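Local coordinates for membrane lipoprotein family protein (Aeropyrum pernix, PDB 4PEV), which binds adenosine and is probably the solute-binding component of an ABC transporter that takes up nucleosides at the cell membrane, at residues 166-171 / 209-214; 175-180 / 370-375; 185-190 / 218-223; 247-252 / 272-277; 334-339 / 364-369. One frame throughout, in Å; residues are numbered along the deposited sequence.

Contact 1. Residues 166-171 / 209-214; sequences VGIIAA and VQYYNQ
Ala171 and Ile168 of helix 159-181 meet Val209, Tyr211 and Tyr212 of helix 196-214 in a buried helix-helix packing, the local axes 7.6 Å apart and crossing at -53°. The closeness starts at Gly167, whose CA lies 4.6 Å from the CA of Val209; a CB there would point into the other helix, close to Val209 N. Among the apolar contacts, the Ala171 methyl packs against the start of the Tyr212 side chain: its CB lies 3.4 Å from Tyr212 CD2 and also touches CG and CB. Tyr212 CG is anti to the backbone N (chi1 -177°), and Ala171 C sits over one face of the ring, offset toward the rim. Ile168 is shared by both tyrosines: its CD1 meets Tyr211 CD1 at 3.9 Å, while its CG2 faces Tyr212 CD1 at 4.2 Å. Val209 CG2 rests against Gly167 O at 3.4 Å. The polar ends turn elsewhere, Tyr211 OH bonding Glu383 and Tyr212 OH bonding Asn175. Ile168 and Tyr212 also touch Leu380 of helix 375-389, and on the sheet side Val166 and Ala170 lie on Tyr252 and Val250 of strand 248-254.

Contact 2. Residues 175-180 / 370-375; sequences NNISKA and EKWISN
Asn176, near the C-terminal end of helix 159-181, faces Trp372, the last residue of helix 358-372, with their CA atoms 6.4 Å apart, and from Ile373 onward the second chain leaves helical angles before a new helix begins. Asn176 CG is anti to its own carbonyl carbon (chi1 -57°), and the one hydrogen bond between the segments runs from Asn176 ND2 to Trp372 O, 2.9 Å long and bent, with an N-H...O angle of 139°. The amide nitrogen stands above the carbonyl plane, and the oxygen is tilted somewhat from the amide plane. The indole of the same Trp372 packs on helix 159-181 beside this bond. Its six-membered ring is touched at CZ3 by Ile177 CG1, 3.9 Å away, the two side chains crossing at about a right angle. Ala180 CB comes to the same CZ3 at 4.3 Å, and Asn176 O lies at the ring edge, near its plane. Ser374 caps the following helix through Gly377 N, and its OG is also hydrogen-bonded to Asp172, while the ring of Phe277 also meets the indole, the planes at about 50°. An alanine at Asn176 would probably leave Trp372 O without this amide donor and let the interhelical turn shift against helix 159-181. A side-chain amide thus serves a carbonyl where one helix ends, a hydroxyl serves an amide where the next begins, and the indole and Ile177 supply the apolar part.

Contact 3. Residues 185-190 / 218-223; sequences AKAGAV and TDVEMV
In the beta-alpha-beta unit of strand 186-191, helix 196-214 and strand 222-226, the two strands lie parallel, pairing Ala187 with Met222 and Gly188 with Val223 at the border of the mixed sheet. Ala187 bonds on both sides of Met222: its N donates to Glu221 O at 3.0 Å, and its O accepts from Val223 N at 3.2 Å. Ala189 N then donates to Val223 O, also at 3.0 Å. A CA-H...O contact from Gly188 CA adds to that same Val223 O at 3.2 Å. On the face where Tyr205 of helix 196-214 packs, Ala187 CB touches CG of Met222, a selenomethionine, at 4.1 Å. At the outer end, Lys186 and Glu221 lie side by side, pointing the same way. Lys186 runs extended beyond CG, its CD 4.0 Å from Glu221 CB, and its NZ reaches Glu221 OE1 at 3.4 Å in a weak hydrogen bond that forms part of a salt bridge. An alanine at Lys186 would probably leave the Glu221 carboxylate without this positive partner and its CB without the aliphatic cover. The register is therefore set by backbone bonds, whereas the long, weak ion pair is likely to contribute only modestly beside its methylene packing.

Contact 4. Residues 247-252 / 272-277; sequences GVRVFY and RGVIAF
Arg249 O receives Phe277 N at 2.9 Å, and two residues on Phe251 N donates to Phe277 O at the same length, 2.9 Å. These bonds, with the first nearly straight at 159°, fix the tight half of the contact. Val250, paired with Phe277, adds a CA-H...O contact from its CA to Phe277 O at 3.4 Å. That oxygen also lies at the edge of the Phe251 ring, in its plane, with CB of Phe251 3.7 Å away; one face of the ring carries Val248 CG1. Around this half the packing is buried: Phe251 touches helices 233-245 and 258-271, and Val250 lies on Ala170 and Ile173 of helix 159-181. The strands 248-254 and 277-282 are parallel neighbours joined through helix 258-271, a beta-alpha-beta crossover of the sheet. The helix ends in a Schellman motif at Gly273, after which Val274 to Ala276 lead the chain in toward its strand. Along this approach, near the surface, the contact is looser and involves a side chain modelled in two conformers. In one conformer of Arg249, bent at chi2 (-74°), NH1 lies 3.0 Å from Ile275 O, tilted from both the carbonyl and guanidinium planes, a bond that need not be made all the time. In that same conformer Val274 CG1 covers one guanidinium face, 3.6 Å from NE of Arg249, the two side chains crossing at about a right angle.

Contact 5. Residues 334-339 / 364-369; sequences SDEEII and IVMSQR
Arg369 of helix 358-372 grips Ser334 O with two nitrogens, just ahead of Asp335, the N-cap of helix 336-348. The arginine is extended from CG to NE, and its guanidinium meets the carbonyl end-on: NH1 and NH2 each donate to Ser334 O at 3.0 Å. The oxygen lies nearly in the guanidinium plane, but the two donors differ, NH1 being tilted only slightly from the carbonyl plane and NH2 standing above it. Glu286 forms a salt bridge with NH2 and is hydrogen-bonded to Ser334 OG, while Arg369 NE donates to Ile294 O; these bonds would hold the flat group against rotation. Met366, a selenomethionine bent at chi2 and chi3, brings CE over one guanidinium face, offset toward the rim. Ile339 reaches tip to tip toward both side chains, its CD1 3.4 Å from Met366 CE and 3.5 Å from Arg369 NH2. Val365 CG1 meets the same CD1 at 4.3 Å. From the outer side Glu336, bent at chi2 (86°), crosses Met366 obliquely, with CG 3.6 Å from Met366 CE. Its OE2 stays 5.6 Å from Arg369 NH1, near enough that the opposite charges may attract each other without contact. At the helix start, Ile338 N points straight at Asp335 OD1 in the capping bond, 3.1 Å long with an N-H...O angle of 178°.

All five contacts lie in the lobe built on the mixed sheet. Contacts 3 and 4, centres 11 Å apart, belong to that sheet, where strands 186-191 and 248-254 are neighbours. Contacts 1 and 2 share helix 159-181 and are joined by the bond between Tyr212 and Asn175; contact 2 also reaches contact 4 through Trp372 and Phe277. Contact 5 shares helix 358-372 with contact 2 and lies about 23 Å, centre to centre, from contact 3. Along the chain, contact 2 spans contacts 3, 4 and 5, whereas contacts 1 and 3 interleave. Contact 2, its segments 190 residues apart, ties helix 358-372 back to helix 159-181, so the contacts together join parts of one lobe of the adenosine-binding protein.

Contact 1. Residues 166-171 / 209-214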
# COMPACT_ATOMS: atom_id res chain seq x y z
N VAL C 166 -8.15 -1.40 -7.89
CA VAL C 166 -7.45 -0.23 -8.41
C VAL C 166 -7.17 -0.41 -9.90
O VAL C 166 -7.31 0.54 -10.67
CB VAL C 166 -6.16 0.02 -7.58
CG1 VAL C 166 -5.16 0.87 -8.34
CG2 VAL C 166 -6.50 0.65 -6.24
N GLY C 167 -6.77 -1.61 -10.30
CA GLY C 167 -6.49 -1.91 -11.70
C GLY C 167 -7.67 -1.61 -12.59
O GLY C 167 -7.54 -0.99 -13.64
N ILE C 168 -8.85 -2.06 -12.15
CA ILE C 168 -10.10 -1.81 -12.86
C ILE C 168 -10.32 -0.31 -13.01
O ILE C 168 -10.63 0.16 -14.09
CB ILE C 168 -11.31 -2.44 -12.12
CG1 ILE C 168 -11.34 -3.95 -12.36
CG2 ILE C 168 -12.64 -1.86 -12.59
CD1 ILE C 168 -12.12 -4.68 -11.30
N ILE C 169 -10.14 0.42 -11.92
CA ILE C 169 -10.35 1.87 -11.92
C ILE C 169 -9.42 2.60 -12.90
O ILE C 169 -9.85 3.49 -13.64
CB ILE C 169 -10.14 2.48 -10.53
CG1 ILE C 169 -11.15 1.93 -9.52
CG2 ILE C 169 -10.21 4.01 -10.59
CD1 ILE C 169 -12.57 2.42 -9.73
N ALA C 170 -8.15 2.23 -12.88
CA ALA C 170 -7.15 2.92 -13.66
C ALA C 170 -7.34 2.59 -15.13
O ALA C 170 -7.15 3.44 -15.99
CB ALA C 170 -5.76 2.53 -13.20
N ALA C 171 -7.71 1.36 -15.43
CA ALA C 171 -8.04 1.01 -16.80
C ALA C 171 -9.20 1.85 -17.29
O ALA C 171 -9.25 2.22 -18.46
CB ALA C 171 -8.38 -0.47 -16.92
N VAL C 209 -6.69 -4.74 -14.47
CA VAL C 209 -6.70 -4.05 -15.76
C VAL C 209 -7.20 -4.99 -16.85
O VAL C 209 -7.99 -4.58 -17.70
CB VAL C 209 -5.29 -3.51 -16.15
CG1 VAL C 209 -5.24 -3.11 -17.63
CG2 VAL C 209 -4.89 -2.34 -15.26
N GLN C 210 -6.71 -6.23 -16.84
CA GLN C 210 -7.12 -7.21 -17.84
C GLN C 210 -8.58 -7.57 -17.66
O GLN C 210 -9.27 -7.83 -18.64
CB GLN C 210 -6.28 -8.48 -17.75
CG GLN C 210 -4.82 -8.31 -18.10
CD GLN C 210 -4.62 -7.93 -19.55
OE1 GLN C 210 -5.06 -6.87 -19.97
NE2 GLN C 210 -3.97 -8.79 -20.31
N TYR C 211 -9.03 -7.60 -16.41
CA TYR C 211 -10.42 -7.88 -16.09
C TYR C 211 -11.27 -6.83 -16.78
O TYR C 211 -12.18 -7.16 -17.54
CB TYR C 211 -10.62 -7.85 -14.58
CG TYR C 211 -11.96 -8.32 -14.05
CD1 TYR C 211 -13.03 -7.44 -13.93
CD2 TYR C 211 -12.14 -9.63 -13.62
CE1 TYR C 211 -14.25 -7.86 -13.42
CE2 TYR C 211 -13.35 -10.06 -13.10
CZ TYR C 211 -14.40 -9.16 -13.00
OH TYR C 211 -15.62 -9.56 -12.50
N TYR C 212 -10.95 -5.57 -16.54
CA TYR C 212 -11.63 -4.45 -17.17
C TYR C 212 -11.62 -4.60 -18.68
O TYR C 212 -12.66 -4.60 -19.30
CB TYR C 212 -10.97 -3.14 -16.78
CG TYR C 212 -11.67 -1.95 -17.34
CD1 TYR C 212 -12.78 -1.42 -16.72
CD2 TYR C 212 -11.24 -1.36 -18.52
CE1 TYR C 212 -13.43 -0.32 -17.24
CE2 TYR C 212 -11.89 -0.26 -19.05
CZ TYR C 212 -12.98 0.25 -18.41
OH TYR C 212 -13.62 1.35 -18.94
N ASN C 213 -10.43 -4.74 -19.27
CA ASN C 213 -10.28 -4.98 -20.71
C ASN C 213 -11.16 -6.07 -21.29
O ASN C 213 -11.82 -5.84 -22.30
CB ASN C 213 -8.83 -5.31 -21.02
CG ASN C 213 -7.95 -4.10 -21.00
OD1 ASN C 213 -8.41 -2.97 -21.13
ND2 ASN C 213 -6.66 -4.32 -20.84
N GLN C 214 -11.15 -7.24 -20.66
CA GLN C 214 -11.98 -8.37 -21.11
C GLN C 214 -13.46 -8.12 -20.93
O GLN C 214 -14.24 -8.37 -21.84
CB GLN C 214 -11.59 -9.67 -20.41
CG GLN C 214 -10.31 -10.25 -20.99
CD GLN C 214 -9.89 -11.54 -20.32
OE1 GLN C 214 -10.68 -12.16 -19.59
NE2 GLN C 214 -8.65 -11.97 -20.58

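Contact 2. Residues 175-180 / 370-375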
# COMPACT_ATOMS: atom_id res chain seq x y z
N ASN C 175 -9.15 4.62 -20.22
CA ASN C 175 -10.16 4.53 -21.26
C ASN C 175 -10.90 5.85 -21.49
O ASN C 175 -11.05 6.29 -22.63
CB ASN C 175 -11.16 3.44 -20.90
CG ASN C 175 -11.95 2.95 -22.09
OD1 ASN C 175 -11.48 3.03 -23.22
ND2 ASN C 175 -13.15 2.43 -21.83
N ASN C 176 -11.37 6.47 -20.41
CA ASN C 176 -12.06 7.75 -20.53
C ASN C 176 -11.16 8.87 -21.02
O ASN C 176 -11.60 9.74 -21.77
CB ASN C 176 -12.69 8.19 -19.21
CG ASN C 176 -13.65 7.16 -18.66
OD1 ASN C 176 -14.47 6.61 -19.39
ND2 ASN C 176 -13.54 6.88 -17.37
N ILE C 177 -9.89 8.85 -20.62
CA ILE C 177 -8.96 9.85 -21.11
C ILE C 177 -8.78 9.69 -22.61
O ILE C 177 -8.72 10.67 -23.35
CB ILE C 177 -7.60 9.78 -20.38
CG1 ILE C 177 -7.76 10.28 -18.94
CG2 ILE C 177 -6.53 10.60 -21.12
CD1 ILE C 177 -6.50 10.17 -18.09
N SER C 178 -8.70 8.46 -23.06
CA SER C 178 -8.48 8.19 -24.47
C SER C 178 -9.72 8.57 -25.26
O SER C 178 -9.62 9.23 -26.30
CB SER C 178 -8.08 6.73 -24.70
OG SER C 178 -7.01 6.70 -25.61
N LYS C 179 -10.89 8.19 -24.75
CA LYS C 179 -12.15 8.51 -25.39
C LYS C 179 -12.46 10.01 -25.47
O LYS C 179 -13.14 10.44 -26.40
CB LYS C 179 -13.28 7.80 -24.68
CG LYS C 179 -13.35 6.32 -24.99
CD LYS C 179 -14.50 5.66 -24.23
CE LYS C 179 -14.58 4.18 -24.58
NZ LYS C 179 -15.88 3.53 -24.19
N ALA C 180 -11.97 10.80 -24.52
CA ALA C 180 -12.27 12.23 -24.50
C ALA C 180 -11.24 13.05 -25.24
O ALA C 180 -11.49 14.20 -25.58
CB ALA C 180 -12.35 12.71 -23.07
N GLU C 370 -16.70 11.92 -10.37
CA GLU C 370 -17.88 12.11 -11.24
C GLU C 370 -17.44 12.28 -12.70
O GLU C 370 -18.07 11.75 -13.58
CB GLU C 370 -18.72 13.32 -10.81
CG GLU C 370 -19.57 13.11 -9.55
CD GLU C 370 -19.94 14.43 -8.84
OE1 GLU C 370 -19.55 15.52 -9.31
OE2 GLU C 370 -20.62 14.37 -7.78
N LYS C 371 -16.36 13.02 -12.92
CA LYS C 371 -15.90 13.35 -14.27
C LYS C 371 -15.14 12.25 -14.99
O LYS C 371 -15.21 12.16 -16.21
CB LYS C 371 -14.99 14.56 -14.26
CG LYS C 371 -15.69 15.90 -14.16
CD LYS C 371 -14.70 17.04 -14.37
CE LYS C 371 -15.36 18.34 -14.81
NZ LYS C 371 -15.90 19.11 -13.66
N TRP C 372 -14.38 11.44 -14.25
CA TRP C 372 -13.40 10.53 -14.88
C TRP C 372 -13.49 9.06 -14.52
O TRP C 372 -12.68 8.27 -14.99
CB TRP C 372 -11.99 11.02 -14.61
CG TRP C 372 -11.71 12.33 -15.24
CD1 TRP C 372 -11.68 13.53 -14.62
CD2 TRP C 372 -11.42 12.58 -16.62
NE1 TRP C 372 -11.38 14.52 -15.52
CE2 TRP C 372 -11.22 13.96 -16.75
CE3 TRP C 372 -11.31 11.76 -17.74
CZ2 TRP C 372 -10.92 14.57 -17.98
CZ3 TRP C 372 -11.01 12.36 -18.97
CH2 TRP C 372 -10.82 13.75 -19.08
N ILE C 373 -14.47 8.68 -13.71
CA ILE C 373 -14.69 7.27 -13.44
C ILE C 373 -16.13 6.95 -13.83
O ILE C 373 -17.07 7.36 -13.17
CB ILE C 373 -14.41 6.91 -11.95
CG1 ILE C 373 -13.06 7.50 -11.48
CG2 ILE C 373 -14.42 5.39 -11.76
CD1 ILE C 373 -12.55 7.00 -10.14
N SER C 374 -16.30 6.21 -14.93
CA SER C 374 -17.62 5.82 -15.42
C SER C 374 -18.34 4.88 -14.44
O SER C 374 -17.71 4.29 -13.55
CB SER C 374 -17.50 5.12 -16.79
OG SER C 374 -16.97 3.81 -16.66
N ASN C 375 -19.65 4.74 -14.62
CA ASN C 375 -20.47 3.83 -13.80
C ASN C 375 -20.13 2.36 -14.05
O ASN C 375 -20.35 1.52 -13.19
CB ASN C 375 -21.95 4.08 -14.04
CG ASN C 375 -22.42 5.39 -13.45
OD1 ASN C 375 -21.86 5.89 -12.48
ND2 ASN C 375 -23.47 5.95 -14.02

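Contact 3. Residues 185-190 / 218-223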
# COMPACT_ATOMS: atom_id res chain seq x y z
N ALA C 185 -3.60 6.54 -23.79
CA ALA C 185 -3.36 6.70 -22.36
C ALA C 185 -3.24 5.35 -21.73
O ALA C 185 -4.19 4.58 -21.74
CB ALA C 185 -4.52 7.44 -21.71
N LYS C 186 -2.07 5.06 -21.15
CA LYS C 186 -1.86 3.81 -20.43
C LYS C 186 -1.99 3.94 -18.91
O LYS C 186 -1.89 5.04 -18.35
CB LYS C 186 -0.50 3.24 -20.77
CG LYS C 186 -0.27 3.15 -22.26
CD LYS C 186 1.09 2.56 -22.54
CE LYS C 186 1.52 2.86 -23.96
NZ LYS C 186 2.86 2.27 -24.18
N ALA C 187 -2.24 2.80 -18.26
CA ALA C 187 -2.18 2.71 -16.82
C ALA C 187 -0.74 2.44 -16.44
O ALA C 187 0.06 2.05 -17.28
CB ALA C 187 -3.09 1.60 -16.31
N GLY C 188 -0.39 2.67 -15.18
CA GLY C 188 0.99 2.56 -14.78
C GLY C 188 1.14 2.40 -13.29
O GLY C 188 0.17 2.53 -12.55
N ALA C 189 2.36 2.11 -12.87
CA ALA C 189 2.70 2.06 -11.46
C ALA C 189 4.17 2.28 -11.29
O ALA C 189 4.96 1.72 -12.04
CB ALA C 189 2.32 0.71 -10.87
N VAL C 190 4.53 3.12 -10.32
CA VAL C 190 5.91 3.31 -9.93
C VAL C 190 6.05 2.57 -8.62
O VAL C 190 5.40 2.93 -7.63
CB VAL C 190 6.27 4.80 -9.74
CG1 VAL C 190 7.74 4.93 -9.33
CG2 VAL C 190 5.98 5.59 -11.01
N THR C 218 -11.70 -3.49 -24.40
CA THR C 218 -10.71 -2.43 -24.50
C THR C 218 -9.35 -3.08 -24.41
O THR C 218 -9.26 -4.22 -23.96
CB THR C 218 -10.87 -1.43 -23.35
OG1 THR C 218 -11.06 -2.13 -22.11
CG2 THR C 218 -12.08 -0.54 -23.61
N ASP C 219 -8.31 -2.39 -24.86
CA ASP C 219 -6.96 -2.95 -24.77
C ASP C 219 -6.03 -1.94 -24.10
O ASP C 219 -5.04 -1.49 -24.68
CB ASP C 219 -6.43 -3.38 -26.15
CG ASP C 219 -5.08 -4.15 -26.07
OD1 ASP C 219 -4.75 -4.77 -25.02
OD2 ASP C 219 -4.33 -4.13 -27.07
N VAL C 220 -6.37 -1.59 -22.86
CA VAL C 220 -5.59 -0.64 -22.08
C VAL C 220 -4.31 -1.32 -21.63
O VAL C 220 -4.37 -2.36 -20.98
CB VAL C 220 -6.34 -0.16 -20.81
CG1 VAL C 220 -5.43 0.68 -19.92
CG2 VAL C 220 -7.61 0.63 -21.17
N GLU C 221 -3.17 -0.73 -21.95
CA GLU C 221 -1.88 -1.29 -21.56
C GLU C 221 -1.45 -0.82 -20.18
O GLU C 221 -1.91 0.21 -19.71
CB GLU C 221 -0.83 -0.92 -22.58
CG GLU C 221 -1.17 -1.48 -23.93
CD GLU C 221 -0.05 -1.30 -24.93
OE1 GLU C 221 0.85 -0.45 -24.70
OE2 GLU C 221 -0.08 -2.00 -25.96
N MSE C 222 -0.57 -1.60 -19.54
CA MSE C 222 -0.10 -1.29 -18.19
C MSE C 222 1.40 -1.44 -18.10
O MSE C 222 1.97 -2.43 -18.54
CB MSE C 222 -0.76 -2.18 -17.14
CG MSE C 222 -0.61 -1.59 -15.73
SE MSE C 222 1.00 -2.22 -14.74
CE MSE C 222 0.37 -4.04 -14.31
N VAL C 223 2.04 -0.44 -17.51
CA VAL C 223 3.48 -0.40 -17.38
C VAL C 223 3.84 -0.32 -15.92
O VAL C 223 3.45 0.63 -15.22
CB VAL C 223 4.09 0.80 -18.11
CG1 VAL C 223 5.60 0.88 -17.86
CG2 VAL C 223 3.74 0.71 -19.59

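Contact 4. Residues 247-252 / 272-277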
# COMPACT_ATOMS: atom_id res chain seq x y z
N GLY C 247 3.42 7.42 -22.84
CA GLY C 247 1.96 7.44 -22.84
C GLY C 247 1.23 7.01 -21.57
O GLY C 247 -0.00 6.86 -21.59
N VAL C 248 1.94 6.81 -20.46
CA VAL C 248 1.26 6.47 -19.21
C VAL C 248 0.57 7.73 -18.71
O VAL C 248 1.18 8.79 -18.64
CB VAL C 248 2.20 5.97 -18.11
CG1 VAL C 248 1.41 5.66 -16.84
CG2 VAL C 248 2.95 4.73 -18.56
N ARG C 249 -0.71 7.60 -18.38
CA ARG C 249 -1.52 8.73 -17.93
C ARG C 249 -2.19 8.52 -16.56
O ARG C 249 -2.66 9.47 -15.95
CB ARG C 249 -2.58 9.04 -18.99
CG ARG C 249 -2.01 9.64 -20.26
CD ARG C 249 -1.61 11.09 -20.07
NE ARG C 249 -1.32 11.75 -21.34
CZ ARG C 249 -2.21 12.41 -22.07
NH1 ARG C 249 -3.45 12.51 -21.65
NH2 ARG C 249 -1.84 12.97 -23.20
N VAL C 250 -2.22 7.28 -16.09
CA VAL C 250 -2.76 6.97 -14.79
C VAL C 250 -1.69 6.23 -14.01
O VAL C 250 -1.16 5.22 -14.48
CB VAL C 250 -4.00 6.09 -14.92
CG1 VAL C 250 -4.63 5.88 -13.55
CG2 VAL C 250 -4.98 6.74 -15.89
N PHE C 251 -1.41 6.73 -12.81
CA PHE C 251 -0.20 6.38 -12.08
C PHE C 251 -0.47 5.87 -10.67
O PHE C 251 -0.69 6.68 -9.77
CB PHE C 251 0.65 7.63 -11.93
CG PHE C 251 1.43 7.97 -13.14
CD1 PHE C 251 0.90 8.78 -14.10
CD2 PHE C 251 2.71 7.47 -13.30
CE1 PHE C 251 1.62 9.12 -15.22
CE2 PHE C 251 3.44 7.78 -14.42
CZ PHE C 251 2.89 8.61 -15.39
N TYR C 252 -0.39 4.55 -10.48
CA TYR C 252 -0.58 3.93 -9.16
C TYR C 252 0.70 3.97 -8.34
O TYR C 252 1.74 3.47 -8.77
CB TYR C 252 -1.01 2.48 -9.35
CG TYR C 252 -1.45 1.76 -8.11
CD1 TYR C 252 -1.96 2.43 -7.01
CD2 TYR C 252 -1.42 0.37 -8.08
CE1 TYR C 252 -2.39 1.73 -5.88
CE2 TYR C 252 -1.86 -0.35 -6.97
CZ TYR C 252 -2.33 0.33 -5.88
OH TYR C 252 -2.75 -0.39 -4.79
N ARG C 272 1.31 21.50 -17.28
CA ARG C 272 1.59 21.61 -18.72
C ARG C 272 0.35 21.39 -19.60
O ARG C 272 0.45 21.48 -20.81
CB ARG C 272 2.67 20.59 -19.14
CG ARG C 272 4.11 21.01 -18.90
CD ARG C 272 4.99 19.83 -18.46
NE ARG C 272 6.30 20.25 -17.94
CZ ARG C 272 6.53 20.90 -16.78
NH1 ARG C 272 5.55 21.26 -15.95
NH2 ARG C 272 7.78 21.21 -16.44
N GLY C 273 -0.81 21.08 -18.99
CA GLY C 273 -2.07 20.89 -19.72
C GLY C 273 -2.43 19.44 -19.97
O GLY C 273 -3.50 19.12 -20.47
N VAL C 274 -1.53 18.54 -19.60
CA VAL C 274 -1.71 17.14 -19.86
C VAL C 274 -2.71 16.54 -18.88
O VAL C 274 -2.63 16.78 -17.69
CB VAL C 274 -0.36 16.40 -19.73
CG1 VAL C 274 -0.55 14.89 -19.84
CG2 VAL C 274 0.65 16.90 -20.77
N ILE C 275 -3.63 15.73 -19.38
CA ILE C 275 -4.62 15.09 -18.52
C ILE C 275 -4.08 13.77 -17.98
O ILE C 275 -3.99 12.79 -18.73
CB ILE C 275 -5.95 14.87 -19.27
CG1 ILE C 275 -6.60 16.22 -19.57
CG2 ILE C 275 -6.88 13.98 -18.46
CD1 ILE C 275 -7.71 16.17 -20.60
N ALA C 276 -3.72 13.77 -16.69
CA ALA C 276 -3.17 12.58 -16.00
C ALA C 276 -3.58 12.55 -14.54
O ALA C 276 -3.83 13.57 -13.93
CB ALA C 276 -1.65 12.56 -16.11
N PHE C 277 -3.62 11.36 -13.95
CA PHE C 277 -4.07 11.20 -12.58
C PHE C 277 -3.19 10.24 -11.79
O PHE C 277 -2.61 9.33 -12.37
CB PHE C 277 -5.51 10.70 -12.56
CG PHE C 277 -6.49 11.66 -13.15
CD1 PHE C 277 -7.01 12.70 -12.40
CD2 PHE C 277 -6.89 11.53 -14.47
CE1 PHE C 277 -7.91 13.59 -12.95
CE2 PHE C 277 -7.80 12.41 -15.03
CZ PHE C 277 -8.30 13.44 -14.27

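Contact 5. Residues 334-339 / 364-369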
# COMPACT_ATOMS: atom_id res chain seq x y z
N SER C 334 -10.45 4.46 -0.83
CA SER C 334 -10.67 5.74 -0.21
C SER C 334 -12.11 6.24 -0.45
O SER C 334 -12.49 6.45 -1.59
CB SER C 334 -9.66 6.69 -0.85
OG SER C 334 -9.57 7.92 -0.19
N ASP C 335 -12.90 6.44 0.62
CA ASP C 335 -14.23 7.09 0.52
C ASP C 335 -14.27 8.50 1.16
O ASP C 335 -13.26 8.99 1.63
CB ASP C 335 -15.30 6.18 1.13
CG ASP C 335 -15.26 6.15 2.65
OD1 ASP C 335 -14.73 7.11 3.23
OD2 ASP C 335 -15.76 5.18 3.27
N GLU C 336 -15.44 9.15 1.20
CA GLU C 336 -15.58 10.53 1.73
C GLU C 336 -14.95 10.75 3.10
O GLU C 336 -14.14 11.65 3.28
CB GLU C 336 -17.06 10.95 1.86
CG GLU C 336 -17.76 11.37 0.56
CD GLU C 336 -18.35 10.19 -0.22
OE1 GLU C 336 -19.38 10.41 -0.90
OE2 GLU C 336 -17.81 9.05 -0.16
N GLU C 337 -15.33 9.92 4.06
CA GLU C 337 -14.93 10.15 5.44
C GLU C 337 -13.43 9.89 5.65
O GLU C 337 -12.76 10.64 6.35
CB GLU C 337 -15.80 9.33 6.41
CG GLU C 337 -15.31 7.93 6.74
CD GLU C 337 -15.97 7.37 7.98
OE1 GLU C 337 -17.22 7.29 8.01
OE2 GLU C 337 -15.24 7.00 8.94
N ILE C 338 -12.92 8.84 5.00
CA ILE C 338 -11.51 8.46 5.10
C ILE C 338 -10.65 9.59 4.50
O ILE C 338 -9.61 9.95 5.05
CB ILE C 338 -11.18 7.13 4.36
CG1 ILE C 338 -12.24 6.02 4.59
CG2 ILE C 338 -9.81 6.63 4.77
CD1 ILE C 338 -12.01 5.09 5.77
N ILE C 339 -11.10 10.15 3.39
CA ILE C 339 -10.42 11.26 2.72
C ILE C 339 -10.33 12.48 3.63
O ILE C 339 -9.27 13.10 3.72
CB ILE C 339 -11.14 11.66 1.42
CG1 ILE C 339 -10.96 10.58 0.37
CG2 ILE C 339 -10.60 12.97 0.85
CD1 ILE C 339 -11.91 10.70 -0.80
N ILE C 364 -13.38 18.39 -4.11
CA ILE C 364 -12.61 18.31 -5.34
C ILE C 364 -12.41 16.88 -5.82
O ILE C 364 -12.45 16.63 -7.01
CB ILE C 364 -11.22 18.97 -5.20
CG1 ILE C 364 -11.36 20.46 -4.86
CG2 ILE C 364 -10.42 18.79 -6.50
CD1 ILE C 364 -10.04 21.16 -4.64
N VAL C 365 -12.18 15.93 -4.92
CA VAL C 365 -11.96 14.56 -5.37
C VAL C 365 -13.26 14.01 -5.94
O VAL C 365 -13.26 13.38 -7.00
CB VAL C 365 -11.46 13.63 -4.24
CG1 VAL C 365 -11.31 12.21 -4.76
CG2 VAL C 365 -10.15 14.13 -3.66
N MSE C 366 -14.37 14.26 -5.25
CA MSE C 366 -15.68 13.73 -5.66
C MSE C 366 -16.08 14.34 -6.96
O MSE C 366 -16.79 13.71 -7.76
CB MSE C 366 -16.76 14.07 -4.64
CG MSE C 366 -16.54 13.43 -3.27
SE MSE C 366 -16.30 11.47 -3.40
CE MSE C 366 -15.09 11.12 -1.88
N SER C 367 -15.64 15.57 -7.19
CA SER C 367 -15.88 16.24 -8.45
C SER C 367 -15.22 15.48 -9.57
O SER C 367 -15.84 15.24 -10.59
CB SER C 367 -15.34 17.67 -8.38
OG SER C 367 -15.67 18.40 -9.53
N GLN C 368 -13.97 15.06 -9.37
CA GLN C 368 -13.16 14.38 -10.40
C GLN C 368 -13.54 12.91 -10.65
O GLN C 368 -13.37 12.39 -11.75
CB GLN C 368 -11.68 14.45 -10.04
CG GLN C 368 -11.13 15.87 -9.91
CD GLN C 368 -10.71 16.46 -11.24
OE1 GLN C 368 -11.53 16.84 -12.06
NE2 GLN C 368 -9.41 16.53 -11.46
N ARG C 369 -14.03 12.25 -9.61
CA ARG C 369 -14.56 10.91 -9.73
C ARG C 369 -15.88 10.88 -10.51
O ARG C 369 -16.16 9.90 -11.20
CB ARG C 369 -14.79 10.33 -8.34
CG ARG C 369 -13.51 10.12 -7.55
CD ARG C 369 -13.79 9.34 -6.28
NE ARG C 369 -12.62 9.22 -5.43
CZ ARG C 369 -12.60 8.58 -4.26
NH1 ARG C 369 -13.70 7.99 -3.80
NH2 ARG C 369 -11.47 8.54 -3.54